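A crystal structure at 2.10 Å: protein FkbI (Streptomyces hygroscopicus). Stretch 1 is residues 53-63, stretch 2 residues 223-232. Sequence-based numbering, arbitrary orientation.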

# COMPACT_ATOMS: atom_id res chain seq x y z
N GLY A 53 -3.60 -9.96 13.85
CA GLY A 53 -4.49 -8.85 14.12
C GLY A 53 -3.94 -7.60 13.44
O GLY A 53 -2.87 -7.66 12.85
N SER A 54 -4.65 -6.48 13.53
CA SER A 54 -4.20 -5.25 12.90
C SER A 54 -2.91 -4.66 13.47
O SER A 54 -2.09 -4.11 12.73
N ARG A 55 -2.73 -4.76 14.78
CA ARG A 55 -1.51 -4.25 15.41
C ARG A 55 -0.30 -5.09 14.99
O ARG A 55 0.71 -4.54 14.54
N GLU A 56 -0.40 -6.41 15.12
CA GLU A 56 0.70 -7.30 14.75
C GLU A 56 1.08 -7.12 13.29
O GLU A 56 2.24 -6.87 12.98
N ASN A 57 0.11 -7.25 12.40
CA ASN A 57 0.39 -7.09 10.98
C ASN A 57 0.85 -5.65 10.71
O ASN A 57 1.68 -5.41 9.84
N GLY A 58 0.29 -4.71 11.46
CA GLY A 58 0.65 -3.31 11.29
C GLY A 58 2.10 -3.01 11.60
O GLY A 58 2.81 -2.41 10.79
N GLU A 59 2.55 -3.42 12.78
CA GLU A 59 3.94 -3.20 13.16
C GLU A 59 4.85 -3.97 12.21
O GLU A 59 5.96 -3.53 11.93
N PHE A 60 4.37 -5.10 11.70
CA PHE A 60 5.17 -5.88 10.77
C PHE A 60 5.30 -5.10 9.46
O PHE A 60 6.37 -5.06 8.85
N THR A 61 4.20 -4.47 9.06
CA THR A 61 4.15 -3.67 7.84
C THR A 61 5.05 -2.44 8.01
O THR A 61 5.75 -2.04 7.08
N ALA A 62 5.03 -1.87 9.21
CA ALA A 62 5.86 -0.71 9.53
C ALA A 62 7.33 -1.10 9.39
O ALA A 62 8.12 -0.37 8.80
N HIS A 63 7.69 -2.26 9.93
CA HIS A 63 9.08 -2.71 9.86
C HIS A 63 9.53 -2.93 8.41
O HIS A 63 10.64 -2.56 8.04
N ALA A 223 -10.33 0.89 2.91
CA ALA A 223 -10.17 0.82 4.37
C ALA A 223 -8.83 0.13 4.60
O ALA A 223 -8.01 0.59 5.40
N TYR A 224 -8.61 -0.98 3.91
CA TYR A 224 -7.33 -1.66 4.01
C TYR A 224 -6.56 -0.88 2.97
O TYR A 224 -7.14 -0.43 1.98
N GLY A 225 -5.27 -0.70 3.15
CA GLY A 225 -4.56 0.10 2.17
C GLY A 225 -4.32 1.41 2.89
O GLY A 225 -3.18 1.83 3.04
N ARG A 226 -5.39 2.05 3.34
CA ARG A 226 -5.23 3.28 4.10
C ARG A 226 -4.57 2.87 5.41
O ARG A 226 -3.67 3.55 5.90
N LYS A 227 -5.01 1.74 5.96
CA LYS A 227 -4.44 1.23 7.21
C LYS A 227 -3.01 0.76 6.98
O LYS A 227 -2.12 1.01 7.79
N SER A 228 -2.80 0.09 5.86
CA SER A 228 -1.50 -0.44 5.50
C SER A 228 -0.53 0.69 5.16
O SER A 228 0.63 0.67 5.58
N VAL A 229 -0.99 1.67 4.40
CA VAL A 229 -0.13 2.80 4.05
C VAL A 229 0.26 3.55 5.31
O VAL A 229 1.40 3.99 5.44
N ALA A 230 -0.69 3.69 6.23
CA ALA A 230 -0.42 4.40 7.48
C ALA A 230 0.73 3.72 8.25
O ALA A 230 1.66 4.37 8.71
N TRP A 231 0.66 2.40 8.37
CA TRP A 231 1.71 1.65 9.06
C TRP A 231 2.99 1.71 8.24
O TRP A 231 4.09 1.74 8.80
N GLY A 232 2.85 1.72 6.92
CA GLY A 232 4.02 1.80 6.07
C GLY A 232 4.76 3.09 6.36
O GLY A 232 6.00 3.12 6.42

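Which polar contacts tie the two helices directly? The strongest is at S54, in the m rotamer, whose OG accepts a hydrogen bond from K227 NZ at 2.9 Å. K227 points toward the other helix and reaches it with chi angles t, t, p, t. Further along, N57 (chi1 t) and Y224 (chi1 t) both leave their backbones sideways, yet their ends converge: N57 ND2 donates a weak hydrogen bond to Y224 OH at 3.2 Å.

Does water help? One water bridges the helices, donating to T61 OG1 at 2.7 Å and hydrogen bonding S228 OG at 2.6 Å. T61, an m rotamer, also gives its hydroxyl to N57 O within its own helix (OG1 to O, 2.8 Å), while its CG2 lies 3.7 Å from S228 O.

What fills the space between the helices? W231, rotamer m with chi2 near 110°, points toward stretch 1 and sits as a knob among G58, E59, T61 and A62. G58 CA lies almost squarely over its five-membered ring, 3.3 Å from the centroid, a CH-pi contact. A CB on G58 would fall 2.4 Å from W231 CE2, so glycine is what allows this closeness.

How does the packing end? A62 CB meets W231 CE3 at 4.1 Å, and A62 CA approaches W231 O at 3.1 Å in a CA-H...O contact.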

# COMPACT_ATOMS: atom_id res chain seq x y z
CB SER A 54 -5.31 -4.21 12.94
OG SER A 54 -6.33 -4.56 12.02
CB ARG A 55 -1.64 -4.26 16.94
CG ARG A 55 -2.82 -3.46 17.45
CD ARG A 55 -2.83 -3.33 18.98
NE ARG A 55 -1.70 -2.56 19.50
CZ ARG A 55 -1.81 -1.52 20.32
NH1 ARG A 55 -3.00 -1.10 20.72
NH2 ARG A 55 -0.72 -0.89 20.75
CB GLU A 56 0.31 -8.77 14.99
CG GLU A 56 -0.37 -9.03 16.32
CD GLU A 56 -0.97 -10.42 16.41
OE1 GLU A 56 -0.21 -11.39 16.67
OE2 GLU A 56 -2.19 -10.55 16.20
CB ASN A 57 -0.85 -7.40 10.14
CG ASN A 57 -0.61 -7.21 8.65
OD1 ASN A 57 0.35 -7.74 8.10
ND2 ASN A 57 -1.48 -6.46 7.99
CB GLU A 59 4.16 -3.64 14.61
CG GLU A 59 3.21 -2.92 15.57
CD GLU A 59 3.54 -3.12 17.04
OE1 GLU A 59 3.83 -4.27 17.44
OE2 GLU A 59 3.51 -2.12 17.79
CB PHE A 60 4.51 -7.24 10.50
CG PHE A 60 5.15 -8.02 9.37
CD1 PHE A 60 6.53 -8.21 9.33
CD2 PHE A 60 4.37 -8.53 8.34
CE1 PHE A 60 7.12 -8.91 8.28
CE2 PHE A 60 4.95 -9.23 7.28
CZ PHE A 60 6.33 -9.42 7.25
CB THR A 61 2.70 -3.22 7.54
OG1 THR A 61 1.89 -4.37 7.29
CG2 THR A 61 2.64 -2.30 6.31
CB ALA A 62 5.57 -0.23 10.96
CB HIS A 63 9.27 -4.00 10.67
CG HIS A 63 10.68 -4.47 10.71
ND1 HIS A 63 11.16 -5.49 9.91
CD2 HIS A 63 11.74 -4.04 11.43
CE1 HIS A 63 12.45 -5.66 10.13
NE2 HIS A 63 12.83 -4.79 11.05
CB ALA A 223 -11.30 0.02 5.00
CB TYR A 224 -7.45 -3.13 3.60
CG TYR A 224 -6.25 -3.96 3.99
CD1 TYR A 224 -5.04 -3.84 3.31
CD2 TYR A 224 -6.31 -4.84 5.07
CE1 TYR A 224 -3.91 -4.56 3.71
CE2 TYR A 224 -5.18 -5.58 5.47
CZ TYR A 224 -3.99 -5.43 4.78
OH TYR A 224 -2.87 -6.12 5.18
CB ARG A 226 -6.59 3.94 4.37
CG ARG A 226 -7.01 4.84 3.24
CD ARG A 226 -8.40 5.44 3.41
NE ARG A 226 -8.77 6.13 2.18
CZ ARG A 226 -10.01 6.41 1.81
NH1 ARG A 226 -11.03 6.07 2.59
NH2 ARG A 226 -10.23 7.05 0.66
CB LYS A 227 -5.28 0.06 7.74
CG LYS A 227 -4.70 -0.62 8.98
CD LYS A 227 -5.63 -1.71 9.53
CE LYS A 227 -5.61 -2.96 8.66
NZ LYS A 227 -6.57 -3.99 9.16
CB SER A 228 -1.63 -1.39 4.31
OG SER A 228 -0.42 -2.10 4.11
CB VAL A 229 -0.82 3.77 3.07
CG1 VAL A 229 -0.05 5.10 3.01
CG2 VAL A 229 -0.89 3.14 1.68
CB ALA A 230 -1.69 4.46 8.34
CB TRP A 231 1.29 0.19 9.28
CG TRP A 231 0.38 0.01 10.45
CD1 TRP A 231 -0.95 -0.33 10.41
CD2 TRP A 231 0.72 0.14 11.84
NE1 TRP A 231 -1.45 -0.41 11.69
CE2 TRP A 231 -0.45 -0.13 12.59
CE3 TRP A 231 1.90 0.47 12.53
CZ2 TRP A 231 -0.48 -0.08 13.98
CZ3 TRP A 231 1.87 0.51 13.92
CH2 TRP A 231 0.69 0.23 14.63
O HOH W 1 -0.12 -4.30 5.54